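Local atomic coordinates of tyrosinase (Aspergillus oryzae, PDB entry 6JU8), a protein that probably oxidises L-tyrosine and L-dopa to L-dopaquinone with molecular oxygen, using a pair of bound copper ions. Residues E329-H332 with N333-N337; A96-N100 with Y101-T105; D380-T383 with A384-Q387; L168-P171 with I172-M176. The protein carries 1 engineered substitution. One frame throughout, in Å; residues are numbered along the deposited sequence.

Contact 1 of 4, residues E329-H332 with N333-N337; sequences EAIH and NNVHN. With CU (copper (II) ion), chain D.
H332 and H336 are the HxxxH pair of the second copper site in the dinuclear copper centre, within the common central domain of tyrosinase. They stand one turn apart on helix 328-340 and bind the same copper ion. H332 NE2 lies 2.2 Å from that copper, and H336 NE2 1.9 Å. H376 of helix 371-389 supplies the third histidine nitrogen. A water that also binds the other copper is a further ligand.

The two imidazoles form an offset edge-to-face pair with planes at 85°. CD2 of H336 sits over one face of H332, displaced toward the rim. H332 NE2 lies at the edge of the H336 ring, in its plane. The metal brings H332 NE2 and H336 NE2 to 3.1 Å without a hydrogen bond between them.

The H332 side chain is turned well off a staggered position (chi1 142°). Its ND1 donates to a lone pair of E329 O at 3.1 Å, and this bond lies in the ring plane. Together with the copper bond at NE2, it fixes the rotation of the ring. N333 OD1 adds a weak, bent bond from H332 ND1 at 2.9 Å. E329 O also takes the backbone N-H of N333. On the H336 ring, ND1 is held by M360 O.

N334 N and N334 ND2 reach A330 O from opposite faces of its plane. The carboxylate of E329 bonds to N99 N, and N333 ND2 to Y271 OH. One water lies between these two side chains and donates to both, 2.6 Å from E329 OE2 and 2.8 Å from N333 OD1.

Contact 2 of 4, residues A96-N100 with Y101-T105; sequences AVHNN and YTFPT. Engineered in segment 96-100: A96 (natural residue Cys). With CU (copper (II) ion), chain C.
N100 and F103 close a type I beta turn that leads from the H98 loop into helix 103-129. F103 N donates to N100 O at 2.9 Å, from above the carbonyl plane. N100 has its CG opposite the backbone N (chi1 -155°). This leaves OD1 near the next peptide, where Y101 N makes a weak bond to it. OD1 also meets Y101 CD2 at 3.4 Å.

In T102, chi1 of 47° places OG1 between the backbone N and the carbonyl carbon. There it meets CG1 of V97 at 3.3 Å, and the two side chains cross at about a right angle. The ring of F103 presents an edge to V97 O, with CD1 at 3.4 Å. This carbonyl oxygen is buried and has no polar partner. F103 CD1 also lies 4.1 Å from CD2 of H98.

H98 NE2 binds the first copper at 2.2 Å, together with H71, H107 and the bridging water. A96, an engineered residue where the natural one is cysteine, touches H71.

F103 packs against H332 and L328 of helix 328-340 and H376 of helix 371-389. P104 meets W298 of helix 298-302 and T383 of helix 371-389.

Contact 3 of 4, residues D380-T383 with A384-Q387; sequences DRLT and AIWQ
I385 lies over the backbone and side chain of R381, one turn earlier on helix 371-389. Its CB rests beside two carbonyl oxygens, R381 O and L382 O. Chi1 of -64° sets CG1 beside the backbone N, and CG1 comes within 3.2 Å of R381 O. CD1 ends the chain. It touches R381 CG at 4.1 Å and L382 CD2 at 4.2 Å. I385 CD1 also sits over the centre of one face of the R381 guanidinium, 4.1 Å from R381 CZ. The arginine chain runs extended from CG to NE, and chi4 of -84° then turns the guanidinium to put a face toward this methyl. Its polar end is held by others: NH1 by N378 OD1 and NH2 by Y456 OH.

A second pair lies on another side of the helix. Q387 CG passes 3.2 Å from T383 O, and Q387 OE1 lies 3.7 Å from T383 CG2. This is packing alone. The amide bonds instead to R108 and to K430 O, while T383 OG1 bonds to I379 O.

The backbone bonds are those of a regular alpha helix. A384 N reaches D380 O at 2.9 Å, and I385 N reaches R381 O at 2.8 Å. W386 and Q387 continue the series to L382 O and T383 O.

This buried segment has helices on several sides. D380 makes a salt bridge to R108 of helix 103-129 and also bonds to Y439 OH. T383 and A384 pack against R108 too. I385 meets I448 and I452 of helix 448-456. L382 and I385 touch L291 of helix 283-292.

Contact 4 of 4, residues L168-P171 with I172-M176; sequences LRLP and ILVTM
P171 and V174 meet across a tight bend that runs into the short 3-10 segment 173-175, in the loop between helix 135-144 and strand 178-182. The apolar contacts come first. V174 CG2 lies 3.8 Å from P171 CG and equally close to P171 CB. L170 flanks this pair, with CD1 4.4 Å from V174 CG1 and CB 4.1 Å from T175 CG2.

The backbone bonds across the bend are weak. V174 N reaches P171 O at 3.0 Å with a bent angle of 121°. T175 N reaches the same oxygen at 3.4 Å.

A firmer polar grip falls on I172 O. T175 OG1 donates to it at 2.8 Å, and T175 N does so at 3.0 Å, both from the same face of its plane. Chi1 of 66° turns the hydroxyl back toward this carbonyl and leaves CG2 toward L170.

At the subunit interface, I172 and T175 pack on V250 of the second subunit, while R169 forms a cation-pi contact with Y246 of the second subunit. Within the chain, P171 touches I26 and D27 of helix 26-34. L170 lies against W258 and A261 of helix 258-267. L170, P171 and V174 all meet I371 at the start of helix 371-389.

Contacts 1 and 2 each supply histidine to one copper of the centre and share the bridging water. They touch directly, and E329 and N99 join them. Contact 2 also meets contact 3. Contacts 1, 3 and 4 are largely buried, while contact 2 is only partly so. Metal bonds and ring contacts mark contact 1. Contact 3 sets an aliphatic methyl over a guanidinium, with the charged ends bonded to other parts of the fold. Contact 4 lies about 27 Å from contact 2 between centres, and it reaches the second subunit. Helix 371-389 carries contact 3, supplies H376 to the copper of contact 1 and packs on contact 4.

Contact 1 of 4, residues E329-H332 with N333-N337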
loop_
_atom_site.group_PDB
_atom_site.type_symbol
_atom_site.label_atom_id
_atom_site.label_comp_id
_atom_site.label_asym_id
_atom_site.label_seq_id
_atom_site.Cartn_x
_atom_site.Cartn_y
_atom_site.Cartn_z
ATOM N N GLU A 329 26.030 7.382 -11.237
ATOM C CA GLU A 329 25.577 7.750 -9.898
ATOM C C GLU A 329 24.352 8.662 -9.988
ATOM O O GLU A 329 23.410 8.488 -9.208
ATOM C CB GLU A 329 26.698 8.451 -9.135
ATOM C CG GLU A 329 26.350 8.715 -7.681
ATOM C CD GLU A 329 27.504 9.258 -6.864
ATOM O OE1 GLU A 329 28.559 9.662 -7.400
ATOM O OE2 GLU A 329 27.314 9.316 -5.632
ATOM N N ALA A 330 24.355 9.603 -10.923
ATOM C CA ALA A 330 23.223 10.517 -11.118
ATOM C C ALA A 330 21.974 9.742 -11.506
ATOM O O ALA A 330 20.865 10.023 -11.032
ATOM C CB ALA A 330 23.608 11.560 -12.174
ATOM N N ILE A 331 22.092 8.788 -12.440
ATOM C CA ILE A 331 20.922 7.984 -12.796
ATOM C C ILE A 331 20.409 7.267 -11.549
ATOM O O ILE A 331 19.223 7.258 -11.216
ATOM C CB ILE A 331 21.213 6.968 -13.913
ATOM C CG1 ILE A 331 21.539 7.679 -15.238
ATOM C CG2 ILE A 331 20.052 6.005 -14.086
ATOM C CD1 ILE A 331 21.961 6.749 -16.361
ATOM N N HIS A 332 21.327 6.609 -10.841
ATOM C CA HIS A 332 21.018 5.885 -9.612
ATOM C C HIS A 332 20.316 6.764 -8.588
ATOM O O HIS A 332 19.412 6.277 -7.895
ATOM C CB HIS A 332 22.329 5.326 -9.055
ATOM C CG HIS A 332 22.503 5.349 -7.571
ATOM N ND1 HIS A 332 22.930 6.464 -6.869
ATOM C CD2 HIS A 332 22.371 4.363 -6.652
ATOM C CE1 HIS A 332 23.031 6.153 -5.585
ATOM N NE2 HIS A 332 22.691 4.869 -5.409
ATOM N N ASN A 333 20.699 8.031 -8.459
ATOM C CA ASN A 333 20.092 8.957 -7.489
ATOM C C ASN A 333 18.648 9.218 -7.862
ATOM O O ASN A 333 17.771 9.252 -6.987
ATOM C CB ASN A 333 20.865 10.280 -7.527
ATOM C CG ASN A 333 22.243 10.249 -6.895
ATOM O OD1 ASN A 333 22.649 9.258 -6.315
ATOM N ND2 ASN A 333 22.965 11.355 -7.077
ATOM N N ASN A 334 18.389 9.436 -9.143
ATOM C CA ASN A 334 17.015 9.640 -9.600
ATOM C C ASN A 334 16.187 8.397 -9.312
ATOM O O ASN A 334 15.044 8.497 -8.835
ATOM C CB ASN A 334 17.024 9.984 -11.089
ATOM C CG ASN A 334 17.350 11.440 -11.313
ATOM O OD1 ASN A 334 16.485 12.308 -11.163
ATOM N ND2 ASN A 334 18.582 11.723 -11.710
ATOM N N VAL A 335 16.698 7.199 -9.607
ATOM C CA VAL A 335 15.898 5.995 -9.356
ATOM C C VAL A 335 15.597 5.865 -7.876
ATOM O O VAL A 335 14.463 5.534 -7.499
ATOM C CB VAL A 335 16.608 4.753 -9.923
ATOM C CG1 VAL A 335 15.828 3.512 -9.539
ATOM C CG2 VAL A 335 16.724 4.874 -11.434
ATOM N N HIS A 336 16.549 6.158 -6.976
ATOM C CA HIS A 336 16.243 6.191 -5.542
ATOM C C HIS A 336 15.046 7.103 -5.255
ATOM O O HIS A 336 14.118 6.742 -4.524
ATOM C CB HIS A 336 17.446 6.724 -4.769
ATOM C CG HIS A 336 18.420 5.709 -4.265
ATOM N ND1 HIS A 336 18.145 4.915 -3.169
ATOM C CD2 HIS A 336 19.673 5.374 -4.654
ATOM C CE1 HIS A 336 19.180 4.145 -2.899
ATOM N NE2 HIS A 336 20.116 4.368 -3.806
ATOM N N ASN A 337 15.068 8.315 -5.832
ATOM C CA ASN A 337 13.975 9.262 -5.572
ATOM C C ASN A 337 12.647 8.701 -6.066
ATOM O O ASN A 337 11.610 8.832 -5.390
ATOM C CB ASN A 337 14.256 10.590 -6.275
ATOM C CG ASN A 337 15.345 11.382 -5.578
ATOM O OD1 ASN A 337 15.655 11.148 -4.417
ATOM N ND2 ASN A 337 15.891 12.336 -6.330
HETATM CU CU CU D . 21.870 3.657 -3.793
HETATM O O HOH W 1 24.879 9.129 -4.691
HETATM O O HOH W 2 25.655 12.014 -5.865
HETATM O O HOH W 3 23.256 4.307 -2.114
#

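Contact 2 of 4, residues A96-N100 with Y101-T105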
loop_
_atom_site.group_PDB
_atom_site.type_symbol
_atom_site.label_atom_id
_atom_site.label_comp_id
_atom_site.label_asym_id
_atom_site.label_seq_id
_atom_site.Cartn_x
_atom_site.Cartn_y
_atom_site.Cartn_z
ATOM N N ALA A 96 28.912 4.575 3.532
ATOM C CA ALA A 96 28.680 4.533 2.102
ATOM C C ALA A 96 29.411 5.677 1.407
ATOM O O ALA A 96 29.457 6.801 1.921
ATOM C CB ALA A 96 27.190 4.633 1.810
ATOM N N VAL A 97 29.945 5.362 0.236
ATOM C CA VAL A 97 30.570 6.387 -0.596
ATOM C C VAL A 97 29.565 6.935 -1.600
ATOM O O VAL A 97 29.060 6.193 -2.443
ATOM C CB VAL A 97 31.779 5.841 -1.382
ATOM C CG1 VAL A 97 32.266 6.913 -2.348
ATOM C CG2 VAL A 97 32.887 5.425 -0.426
ATOM N N HIS A 98 29.275 8.225 -1.486
ATOM C CA HIS A 98 28.492 8.979 -2.458
ATOM C C HIS A 98 29.300 10.179 -2.922
ATOM O O HIS A 98 30.095 10.730 -2.140
ATOM C CB HIS A 98 27.137 9.405 -1.856
ATOM C CG HIS A 98 26.320 8.202 -1.486
ATOM N ND1 HIS A 98 26.057 7.888 -0.167
ATOM C CD2 HIS A 98 25.731 7.227 -2.220
ATOM C CE1 HIS A 98 25.315 6.802 -0.122
ATOM N NE2 HIS A 98 25.114 6.346 -1.348
ATOM N N ASN A 99 29.107 10.565 -4.169
ATOM C CA ASN A 99 29.791 11.732 -4.749
ATOM C C ASN A 99 31.301 11.547 -4.681
ATOM O O ASN A 99 32.049 12.498 -4.441
ATOM C CB ASN A 99 29.394 13.046 -4.069
ATOM C CG ASN A 99 29.749 14.253 -4.908
ATOM O OD1 ASN A 99 29.520 14.285 -6.119
ATOM N ND2 ASN A 99 30.345 15.277 -4.289
ATOM N N ASN A 100 31.768 10.321 -4.915
ATOM C CA ASN A 100 33.182 10.088 -5.212
ATOM C C ASN A 100 33.307 8.926 -6.176
ATOM O O ASN A 100 32.372 8.131 -6.329
ATOM C CB ASN A 100 33.968 9.827 -3.929
ATOM C CG ASN A 100 35.442 10.156 -4.032
ATOM O OD1 ASN A 100 35.932 10.601 -5.083
ATOM N ND2 ASN A 100 36.152 9.936 -2.935
ATOM N N TYR A 101 34.481 8.792 -6.780
ATOM C CA TYR A 101 34.708 7.819 -7.849
ATOM C C TYR A 101 34.709 6.378 -7.379
ATOM O O TYR A 101 34.637 5.455 -8.188
ATOM C CB TYR A 101 36.020 8.155 -8.580
ATOM C CG TYR A 101 36.037 9.622 -8.946
ATOM C CD1 TYR A 101 35.157 10.096 -9.916
ATOM C CD2 TYR A 101 36.894 10.519 -8.315
ATOM C CE1 TYR A 101 35.155 11.438 -10.265
ATOM C CE2 TYR A 101 36.891 11.856 -8.661
ATOM C CZ TYR A 101 36.016 12.310 -9.624
ATOM O OH TYR A 101 35.959 13.630 -10.006
ATOM N N THR A 102 34.804 6.163 -6.069
ATOM C CA THR A 102 34.647 4.839 -5.476
ATOM C C THR A 102 33.188 4.500 -5.206
ATOM O O THR A 102 32.908 3.443 -4.641
ATOM C CB THR A 102 35.493 4.768 -4.181
ATOM O OG1 THR A 102 35.201 5.964 -3.437
ATOM C CG2 THR A 102 36.993 4.706 -4.454
ATOM N N PHE A 103 32.245 5.340 -5.612
ATOM C CA PHE A 103 30.827 4.977 -5.450
ATOM C C PHE A 103 30.548 3.599 -6.013
ATOM O O PHE A 103 29.931 2.767 -5.321
ATOM C CB PHE A 103 29.958 6.076 -6.089
ATOM C CG PHE A 103 28.560 5.625 -6.432
ATOM C CD1 PHE A 103 27.594 5.533 -5.424
ATOM C CD2 PHE A 103 28.219 5.263 -7.739
ATOM C CE1 PHE A 103 26.315 5.086 -5.691
ATOM C CE2 PHE A 103 26.938 4.787 -8.002
ATOM C CZ PHE A 103 26.006 4.672 -6.978
ATOM N N PRO A 104 30.928 3.230 -7.233
ATOM C CA PRO A 104 30.555 1.880 -7.707
ATOM C C PRO A 104 31.273 0.775 -6.966
ATOM O O PRO A 104 30.712 -0.323 -6.802
ATOM C CB PRO A 104 30.986 1.900 -9.187
ATOM C CG PRO A 104 31.021 3.365 -9.540
ATOM C CD PRO A 104 31.557 4.049 -8.296
ATOM N N THR A 105 32.537 1.008 -6.558
ATOM C CA THR A 105 33.279 -0.120 -5.972
ATOM C C THR A 105 32.921 -0.327 -4.517
ATOM O O THR A 105 32.806 -1.477 -4.048
ATOM C CB THR A 105 34.795 0.075 -6.171
ATOM O OG1 THR A 105 35.095 1.409 -5.751
ATOM C CG2 THR A 105 35.145 -0.090 -7.649
HETATM CU CU CU C . 24.918 4.155 -1.151
HETATM O O HOH W 3 23.256 4.307 -2.114
#

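Contact 3 of 4, residues D380-T383 with A384-Q387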
loop_
_atom_site.group_PDB
_atom_site.type_symbol
_atom_site.label_atom_id
_atom_site.label_comp_id
_atom_site.label_asym_id
_atom_site.label_seq_id
_atom_site.Cartn_x
_atom_site.Cartn_y
_atom_site.Cartn_z
ATOM N N ASP A 380 25.494 -2.454 -9.920
ATOM C CA ASP A 380 26.705 -3.266 -10.076
ATOM C C ASP A 380 26.801 -3.871 -11.467
ATOM O O ASP A 380 27.880 -3.897 -12.082
ATOM C CB ASP A 380 26.722 -4.382 -9.011
ATOM C CG ASP A 380 28.115 -4.998 -8.989
ATOM O OD1 ASP A 380 29.038 -4.264 -8.577
ATOM O OD2 ASP A 380 28.285 -6.162 -9.411
ATOM N N ARG A 381 25.677 -4.374 -11.969
ATOM C CA ARG A 381 25.586 -4.934 -13.331
ATOM C C ARG A 381 25.909 -3.885 -14.394
ATOM O O ARG A 381 26.651 -4.152 -15.345
ATOM C CB ARG A 381 24.175 -5.519 -13.495
ATOM C CG ARG A 381 23.914 -6.053 -14.922
ATOM C CD ARG A 381 22.559 -6.788 -14.917
ATOM N NE ARG A 381 22.087 -7.048 -16.268
ATOM C CZ ARG A 381 21.416 -6.157 -17.006
ATOM N NH1 ARG A 381 21.155 -4.938 -16.524
ATOM N NH2 ARG A 381 21.024 -6.459 -18.230
ATOM N N LEU A 382 25.343 -2.683 -14.242
ATOM C CA LEU A 382 25.630 -1.610 -15.194
ATOM C C LEU A 382 27.114 -1.259 -15.173
ATOM O O LEU A 382 27.725 -1.017 -16.212
ATOM C CB LEU A 382 24.803 -0.371 -14.871
ATOM C CG LEU A 382 23.289 -0.512 -15.127
ATOM C CD1 LEU A 382 22.575 0.738 -14.647
ATOM C CD2 LEU A 382 23.000 -0.792 -16.597
ATOM N N THR A 383 27.710 -1.269 -13.986
ATOM C CA THR A 383 29.156 -1.055 -13.870
ATOM C C THR A 383 29.892 -2.154 -14.627
ATOM O O THR A 383 30.855 -1.861 -15.373
ATOM C CB THR A 383 29.597 -0.992 -12.410
ATOM O OG1 THR A 383 28.908 0.093 -11.767
ATOM C CG2 THR A 383 31.086 -0.677 -12.321
ATOM N N ALA A 384 29.524 -3.418 -14.417
ATOM C CA ALA A 384 30.203 -4.529 -15.095
ATOM C C ALA A 384 30.029 -4.437 -16.590
ATOM O O ALA A 384 30.966 -4.693 -17.360
ATOM C CB ALA A 384 29.627 -5.848 -14.556
ATOM N N ILE A 385 28.828 -4.080 -17.068
ATOM C CA ILE A 385 28.631 -3.874 -18.521
ATOM C C ILE A 385 29.568 -2.805 -19.055
ATOM O O ILE A 385 30.263 -2.976 -20.072
ATOM C CB ILE A 385 27.174 -3.480 -18.836
ATOM C CG1 ILE A 385 26.200 -4.608 -18.485
ATOM C CG2 ILE A 385 27.046 -3.057 -20.301
ATOM C CD1 ILE A 385 24.745 -4.185 -18.454
ATOM N N TRP A 386 29.582 -1.657 -18.355
ATOM C CA TRP A 386 30.380 -0.533 -18.854
ATOM C C TRP A 386 31.849 -0.915 -18.823
ATOM O O TRP A 386 32.586 -0.594 -19.769
ATOM C CB TRP A 386 30.090 0.722 -18.016
ATOM C CG TRP A 386 30.739 1.947 -18.571
ATOM C CD1 TRP A 386 30.144 2.798 -19.474
ATOM C CD2 TRP A 386 32.053 2.472 -18.325
ATOM N NE1 TRP A 386 31.002 3.818 -19.778
ATOM C CE2 TRP A 386 32.188 3.646 -19.089
ATOM C CE3 TRP A 386 33.118 2.070 -17.516
ATOM C CZ2 TRP A 386 33.343 4.440 -19.101
ATOM C CZ3 TRP A 386 34.268 2.862 -17.525
ATOM C CH2 TRP A 386 34.383 4.017 -18.294
ATOM N N GLN A 387 32.299 -1.615 -17.776
ATOM C CA GLN A 387 33.701 -2.054 -17.745
ATOM C C GLN A 387 34.018 -2.947 -18.948
ATOM O O GLN A 387 35.078 -2.829 -19.550
ATOM C CB GLN A 387 34.009 -2.824 -16.474
ATOM C CG GLN A 387 34.055 -2.006 -15.188
ATOM C CD GLN A 387 34.363 -2.951 -14.041
ATOM O OE1 GLN A 387 33.469 -3.327 -13.271
ATOM N NE2 GLN A 387 35.610 -3.396 -13.930
#

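Contact 4 of 4, residues L168-P171 with I172-M176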
loop_
_atom_site.group_PDB
_atom_site.type_symbol
_atom_site.label_atom_id
_atom_site.label_comp_id
_atom_site.label_asym_id
_atom_site.label_seq_id
_atom_site.Cartn_x
_atom_site.Cartn_y
_atom_site.Cartn_z
ATOM N N LEU A 168 8.151 0.531 -17.411
ATOM C CA LEU A 168 9.082 0.136 -16.369
ATOM C C LEU A 168 8.303 -0.106 -15.088
ATOM O O LEU A 168 7.286 0.550 -14.823
ATOM C CB LEU A 168 10.118 1.247 -16.186
ATOM C CG LEU A 168 10.867 1.715 -17.434
ATOM C CD1 LEU A 168 11.769 2.890 -17.080
ATOM C CD2 LEU A 168 11.672 0.560 -18.013
ATOM N N ARG A 169 8.743 -1.057 -14.280
ATOM C CA ARG A 169 7.986 -1.392 -13.081
ATOM C C ARG A 169 8.917 -1.811 -11.958
ATOM O O ARG A 169 9.957 -2.448 -12.204
ATOM C CB ARG A 169 7.043 -2.582 -13.313
ATOM C CG ARG A 169 5.950 -2.325 -14.360
ATOM C CD ARG A 169 5.045 -3.559 -14.393
ATOM N NE ARG A 169 4.150 -3.537 -15.554
ATOM C CZ ARG A 169 3.459 -4.611 -15.922
ATOM N NH1 ARG A 169 3.601 -5.747 -15.233
ATOM N NH2 ARG A 169 2.651 -4.533 -16.975
ATOM N N LEU A 170 8.497 -1.542 -10.717
ATOM C CA LEU A 170 9.128 -2.279 -9.611
ATOM C C LEU A 170 9.007 -3.792 -9.800
ATOM O O LEU A 170 8.073 -4.290 -10.424
ATOM C CB LEU A 170 8.469 -1.934 -8.273
ATOM C CG LEU A 170 8.517 -0.486 -7.815
ATOM C CD1 LEU A 170 8.030 -0.319 -6.375
ATOM C CD2 LEU A 170 9.874 0.151 -7.982
ATOM N N PRO A 171 9.920 -4.576 -9.235
ATOM C CA PRO A 171 9.810 -6.045 -9.363
ATOM C C PRO A 171 8.454 -6.567 -8.899
ATOM O O PRO A 171 7.896 -6.123 -7.880
ATOM C CB PRO A 171 10.864 -6.556 -8.367
ATOM C CG PRO A 171 11.879 -5.457 -8.334
ATOM C CD PRO A 171 11.079 -4.164 -8.420
ATOM N N ILE A 172 7.986 -7.585 -9.619
ATOM C CA ILE A 172 6.778 -8.302 -9.192
ATOM C C ILE A 172 6.834 -8.602 -7.700
ATOM O O ILE A 172 5.916 -8.298 -6.923
ATOM C CB ILE A 172 6.601 -9.607 -9.985
ATOM C CG1 ILE A 172 6.439 -9.382 -11.500
ATOM C CG2 ILE A 172 5.426 -10.393 -9.447
ATOM C CD1 ILE A 172 6.717 -10.615 -12.343
ATOM N N LEU A 173 7.937 -9.250 -7.311
ATOM C CA LEU A 173 7.971 -9.808 -5.951
ATOM C C LEU A 173 7.995 -8.690 -4.930
ATOM O O LEU A 173 7.496 -8.843 -3.812
ATOM C CB LEU A 173 9.189 -10.747 -5.868
ATOM C CG LEU A 173 9.401 -11.467 -4.550
ATOM C CD1 LEU A 173 8.190 -12.311 -4.181
ATOM C CD2 LEU A 173 10.640 -12.365 -4.636
ATOM N N VAL A 174 8.582 -7.533 -5.267
ATOM C CA VAL A 174 8.622 -6.423 -4.303
ATOM C C VAL A 174 7.234 -5.896 -3.992
ATOM O O VAL A 174 7.004 -5.318 -2.915
ATOM C CB VAL A 174 9.569 -5.351 -4.868
ATOM C CG1 VAL A 174 9.305 -3.963 -4.355
ATOM C CG2 VAL A 174 11.037 -5.726 -4.614
ATOM N N THR A 175 6.283 -6.086 -4.913
ATOM C CA THR A 175 4.950 -5.507 -4.751
ATOM C C THR A 175 3.978 -6.476 -4.088
ATOM O O THR A 175 2.821 -6.103 -3.948
ATOM C CB THR A 175 4.363 -5.021 -6.090
ATOM O OG1 THR A 175 4.110 -6.116 -6.985
ATOM C CG2 THR A 175 5.328 -4.049 -6.754
ATOM N N MET A 176 4.432 -7.644 -3.667
ATOM C CA MET A 176 3.556 -8.663 -3.075
ATOM C C MET A 176 3.700 -8.703 -1.556
ATOM O O MET A 176 4.777 -8.979 -1.013
ATOM C CB MET A 176 3.967 -10.053 -3.612
ATOM C CG MET A 176 3.607 -10.275 -5.061
ATOM S SD MET A 176 4.450 -11.689 -5.787
ATOM C CE MET A 176 4.062 -12.952 -4.574
#